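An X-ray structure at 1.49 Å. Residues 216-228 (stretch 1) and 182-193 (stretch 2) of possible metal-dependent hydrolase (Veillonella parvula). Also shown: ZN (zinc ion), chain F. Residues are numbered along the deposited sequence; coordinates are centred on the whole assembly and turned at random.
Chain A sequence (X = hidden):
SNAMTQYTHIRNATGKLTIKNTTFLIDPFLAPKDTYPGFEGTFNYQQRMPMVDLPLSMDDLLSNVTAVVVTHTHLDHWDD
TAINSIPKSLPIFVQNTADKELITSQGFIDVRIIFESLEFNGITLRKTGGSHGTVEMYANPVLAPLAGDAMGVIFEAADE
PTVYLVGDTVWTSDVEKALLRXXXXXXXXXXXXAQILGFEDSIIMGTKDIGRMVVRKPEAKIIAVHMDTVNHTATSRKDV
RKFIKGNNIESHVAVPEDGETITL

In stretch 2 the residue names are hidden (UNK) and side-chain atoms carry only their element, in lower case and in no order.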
# COMPACT_ATOMS: atom_id res chain seq x y z
N ARG A 216 -4.45 -13.61 -15.29
CA ARG A 216 -5.18 -13.44 -14.03
C ARG A 216 -6.67 -13.21 -14.23
O ARG A 216 -7.49 -13.74 -13.48
CB ARG A 216 -4.59 -12.30 -13.19
CG ARG A 216 -5.02 -12.32 -11.72
CD ARG A 216 -4.32 -13.42 -10.93
NE ARG A 216 -2.92 -13.10 -10.70
CZ ARG A 216 -1.90 -13.64 -11.37
NH1 ARG A 216 -0.66 -13.27 -11.11
NH2 ARG A 216 -2.13 -14.56 -12.31
N LYS A 217 -7.02 -12.45 -15.27
CA LYS A 217 -8.40 -12.07 -15.53
C LYS A 217 -8.76 -12.32 -16.99
O LYS A 217 -8.84 -11.39 -17.78
CB LYS A 217 -8.61 -10.59 -15.18
CG LYS A 217 -8.47 -10.30 -13.69
CD LYS A 217 -9.58 -10.99 -12.90
CE LYS A 217 -9.53 -10.63 -11.43
NZ LYS A 217 -10.44 -11.50 -10.62
N PRO A 218 -8.96 -13.60 -17.34
CA PRO A 218 -9.18 -13.98 -18.75
C PRO A 218 -10.44 -13.39 -19.37
O PRO A 218 -10.55 -13.37 -20.60
CB PRO A 218 -9.31 -15.51 -18.68
CG PRO A 218 -8.70 -15.90 -17.39
CD PRO A 218 -8.93 -14.77 -16.45
N GLU A 219 -11.39 -12.94 -18.56
CA GLU A 219 -12.63 -12.40 -19.11
C GLU A 219 -12.69 -10.88 -19.11
O GLU A 219 -13.64 -10.29 -19.60
CB GLU A 219 -13.84 -12.97 -18.37
CG GLU A 219 -14.01 -14.47 -18.58
CD GLU A 219 -14.54 -15.18 -17.35
OE1 GLU A 219 -13.87 -16.12 -16.88
OE2 GLU A 219 -15.62 -14.79 -16.86
N ALA A 220 -11.66 -10.24 -18.55
CA ALA A 220 -11.66 -8.78 -18.46
C ALA A 220 -11.29 -8.15 -19.79
O ALA A 220 -10.54 -8.73 -20.59
CB ALA A 220 -10.69 -8.31 -17.37
N LYS A 221 -11.84 -6.96 -20.03
CA LYS A 221 -11.43 -6.14 -21.16
C LYS A 221 -10.26 -5.30 -20.68
O LYS A 221 -10.42 -4.43 -19.81
CB LYS A 221 -12.58 -5.24 -21.60
CG LYS A 221 -12.24 -4.39 -22.80
CD LYS A 221 -13.33 -4.50 -23.86
CE LYS A 221 -14.67 -4.00 -23.34
NZ LYS A 221 -15.78 -4.37 -24.25
N ILE A 222 -9.08 -5.56 -21.20
CA ILE A 222 -7.90 -4.80 -20.83
C ILE A 222 -7.69 -3.64 -21.80
O ILE A 222 -7.86 -3.80 -23.01
CB ILE A 222 -6.68 -5.72 -20.77
CG1 ILE A 222 -6.88 -6.73 -19.64
CG2 ILE A 222 -5.42 -4.90 -20.59
CD1 ILE A 222 -6.10 -8.01 -19.79
N ILE A 223 -7.35 -2.47 -21.26
CA ILE A 223 -7.12 -1.29 -22.08
C ILE A 223 -5.75 -0.75 -21.71
O ILE A 223 -5.54 -0.34 -20.56
CB ILE A 223 -8.20 -0.21 -21.83
CG1 ILE A 223 -9.58 -0.76 -22.17
CG2 ILE A 223 -7.91 1.04 -22.66
CD1 ILE A 223 -10.76 0.18 -21.83
N ALA A 224 -4.81 -0.77 -22.66
CA ALA A 224 -3.44 -0.33 -22.41
C ALA A 224 -3.22 1.11 -22.86
O ALA A 224 -3.48 1.46 -24.02
CB ALA A 224 -2.45 -1.27 -23.10
N VAL A 225 -2.72 1.93 -21.94
CA VAL A 225 -2.51 3.36 -22.20
C VAL A 225 -1.16 3.83 -21.64
O VAL A 225 -0.29 3.00 -21.36
CB VAL A 225 -3.68 4.21 -21.63
CG1 VAL A 225 -5.00 3.81 -22.29
CG2 VAL A 225 -3.77 4.07 -20.11
N HIS A 226 -0.99 5.14 -21.50
CA HIS A 226 0.25 5.74 -20.98
C HIS A 226 1.42 5.55 -21.96
O HIS A 226 2.55 5.30 -21.56
CB HIS A 226 0.59 5.19 -19.58
CG HIS A 226 1.44 6.11 -18.74
ND1 HIS A 226 2.70 6.52 -19.13
CD2 HIS A 226 1.22 6.68 -17.53
CE1 HIS A 226 3.21 7.31 -18.21
NE2 HIS A 226 2.33 7.42 -17.22
N MSE A 227 1.13 5.71 -23.25
CA MSE A 227 2.15 5.50 -24.27
C MSE A 227 2.25 6.63 -25.29
O MSE A 227 1.33 7.45 -25.43
CB MSE A 227 1.89 4.18 -25.01
CG MSE A 227 2.13 2.98 -24.11
SE MSE A 227 1.67 1.25 -24.89
CE MSE A 227 -0.26 1.35 -24.66
N ASP A 228 3.38 6.65 -25.98
CA ASP A 228 3.60 7.52 -27.14
C ASP A 228 3.39 9.00 -26.82
O ASP A 228 2.97 9.76 -27.70
CB ASP A 228 2.69 7.10 -28.30
CG ASP A 228 2.89 5.65 -28.75
OD1 ASP A 228 3.82 4.98 -28.28
OD2 ASP A 228 2.10 5.19 -29.60
N UNK A 182 -12.20 -7.19 -6.01
CA UNK A 182 -13.22 -6.44 -6.75
C UNK A 182 -13.53 -7.00 -8.13
O UNK A 182 -14.47 -6.54 -8.80
c UNK A 182 -11.98 -3.33 -2.95
c UNK A 182 -12.53 -4.37 -5.47
c UNK A 182 -12.83 -4.96 -6.81
c UNK A 182 -11.25 -3.93 -5.15
c UNK A 182 -13.25 -3.77 -3.26
c UNK A 182 -13.52 -4.29 -4.51
c UNK A 182 -10.98 -3.41 -3.90
N UNK A 183 -12.76 -7.99 -8.56
CA UNK A 183 -12.98 -8.69 -9.83
C UNK A 183 -13.41 -7.74 -10.95
O UNK A 183 -14.51 -7.86 -11.49
c UNK A 183 -14.12 -10.69 -10.89
c UNK A 183 -14.03 -9.79 -9.67
o UNK A 183 -13.08 -10.93 -11.53
o UNK A 183 -15.23 -11.17 -11.19
N UNK A 184 -12.53 -6.79 -11.30
CA UNK A 184 -12.88 -5.83 -12.35
C UNK A 184 -13.13 -6.47 -13.71
O UNK A 184 -12.45 -7.44 -14.10
c UNK A 184 -11.65 -4.91 -12.41
c UNK A 184 -10.53 -5.72 -11.82
c UNK A 184 -11.17 -6.59 -10.78
N UNK A 185 -14.11 -5.91 -14.42
CA UNK A 185 -14.48 -6.36 -15.76
C UNK A 185 -13.73 -5.59 -16.85
O UNK A 185 -13.63 -6.05 -17.98
c UNK A 185 -16.78 -6.80 -14.81
o UNK A 185 -17.39 -6.08 -14.03
n UNK A 185 -16.75 -8.12 -14.69
c UNK A 185 -15.99 -6.21 -15.96
N UNK A 186 -13.24 -4.41 -16.48
CA UNK A 186 -12.45 -3.56 -17.38
C UNK A 186 -11.22 -3.11 -16.62
O UNK A 186 -11.33 -2.66 -15.48
c UNK A 186 -12.41 -1.40 -18.73
c UNK A 186 -14.53 -2.74 -18.54
c UNK A 186 -13.26 -2.31 -17.83
N UNK A 187 -10.05 -3.25 -17.23
CA UNK A 187 -8.80 -2.94 -16.54
C UNK A 187 -7.96 -2.00 -17.40
O UNK A 187 -7.50 -2.38 -18.47
c UNK A 187 -8.30 -6.57 -15.19
c UNK A 187 -8.02 -4.24 -16.23
c UNK A 187 -6.71 -3.93 -15.50
c UNK A 187 -8.92 -5.18 -15.42
N UNK A 188 -7.77 -0.77 -16.92
CA UNK A 188 -7.04 0.25 -17.66
C UNK A 188 -5.63 0.31 -17.06
O UNK A 188 -5.47 0.65 -15.89
c UNK A 188 -10.03 2.73 -17.73
c UNK A 188 -9.17 1.53 -18.09
c UNK A 188 -7.74 1.62 -17.55
c UNK A 188 -6.96 2.68 -18.31
N UNK A 189 -4.63 -0.03 -17.88
CA UNK A 189 -3.25 -0.21 -17.42
C UNK A 189 -2.30 0.77 -18.08
O UNK A 189 -2.40 1.04 -19.28
se UNK A 189 -2.94 -4.43 -18.08
c UNK A 189 -1.21 -4.45 -17.16
c UNK A 189 -3.67 -2.75 -17.38
c UNK A 189 -2.76 -1.61 -17.79
N UNK A 190 -1.36 1.30 -17.30
CA UNK A 190 -0.32 2.19 -17.80
C UNK A 190 0.89 1.35 -18.19
O UNK A 190 1.66 0.90 -17.33
n UNK A 190 -1.06 4.90 -15.36
c UNK A 190 0.05 3.22 -16.73
c UNK A 190 -1.08 4.21 -16.50
o UNK A 190 -1.96 4.36 -17.35
N UNK A 191 1.06 1.12 -19.49
CA UNK A 191 1.98 0.09 -19.97
C UNK A 191 3.15 0.63 -20.79
O UNK A 191 3.80 -0.13 -21.52
c UNK A 191 1.25 -0.99 -20.79
c UNK A 191 0.13 -1.62 -19.97
o UNK A 191 0.69 -0.41 -21.98
N UNK A 192 3.43 1.92 -20.65
CA UNK A 192 4.51 2.54 -21.38
C UNK A 192 5.91 2.22 -20.89
O UNK A 192 6.89 2.64 -21.51
N UNK A 193 6.03 1.50 -19.78
CA UNK A 193 7.34 1.04 -19.31
C UNK A 193 8.34 2.20 -19.23
O UNK A 193 9.43 2.17 -19.82
c UNK A 193 8.85 -1.02 -19.59
c UNK A 193 8.48 -1.89 -18.57
c UNK A 193 9.40 -2.79 -18.02
c UNK A 193 7.85 -0.08 -20.21
c UNK A 193 10.69 -2.81 -18.52
o UNK A 193 11.62 -3.70 -17.99
c UNK A 193 10.16 -1.09 -20.07
c UNK A 193 11.07 -1.98 -19.54
ZN ZN F . 2.91 8.55 -15.35
O HOH W 1 -15.29 -9.61 -16.73
O HOH W 2 4.16 9.90 -13.96
O HOH W 3 5.22 7.48 -15.64

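Position 182 carries one carbon followed by a ring of six carbons, with no heteroatom, and its side chain makes no contact with stretch 1: Phe182. Position 183 has two carbons, the second bearing two oxygens, which fits a carboxylate; one oxygen lies 2.9 Å from Lys217 NZ, a salt bridge. With no amide nitrogen, it is Asp183, its positive phi (39°) marking the exit from a helix. At 184 three carbons close a ring onto the backbone N, which only proline does; Pro184 O lies 3.8 Å from Ala220 CB.

Position 185 has two carbons, the second carrying one oxygen and one nitrogen, an amide; the CA-to-CB bond points away from stretch 1: Asn185. Its ND2 donates to water 1 (2.9 Å), which in turn gives a weak hydrogen bond to Glu219 O (3.4 Å). Position 186 shows one carbon carrying two more, one of which meets Ile223 CD1 at 3.9 Å; the fork is that of Val186.

Position 187 has four carbons, forked at the first, one arm two carbons long; the end carbon of that arm lies 3.7 Å from Ala220 CB: Ile187. Position 188 has the same fork, and its short-arm carbon lies 3.9 Å from Val225 CG2: Ile188. Position 189 is unbranched: two carbons, selenium, one carbon. Its selenium lies 3.6 Å from Ile222 CG2. This is selenomethionine, Met189.

Position 190 again ends in one oxygen and one nitrogen on its second carbon; the oxygen is 3.3 Å from Val225 CG2 and 3.5 Å from His226 CB: Asn190. At 191 one carbon carries an oxygen and a carbon; the oxygen sits 3.3 Å from Met227 CE and finds no hydrogen-bond partner in the model, hence Thr191. Position 192 has no side-chain atoms: Gly192. An ideal CB there would fall 2.2 Å from His226 O, a clash, whereas the bare CA makes a CA-H...O contact with that oxygen at 3.4 Å. Position 193 has one carbon and a six-carbon ring bearing an oxygen; its CA-to-CB bond points away, and its side chain makes no contact with stretch 1: Tyr193.

The contact is a parallel strand pairing, 221-225 beside 186-190, with N-to-C directions 19° apart. Six backbone hydrogen bonds alternate in direction, from Lys221 N to Asn185 O (2.9 Å) through to Thr191 N to Val225 O (3.0 Å), with N-H...O angles of 163-170°. Val186, Ile188, Ile223 and Val225 pack on one face; Ile187, Met189, Ile222 and Ala224 occupy the other. Beyond the strand, His226 NE2 binds ZN at 2.3 Å, consistent with a metal-dependent hydrolase.

Stretch 2 182-193: FDPNVIIMNTGY
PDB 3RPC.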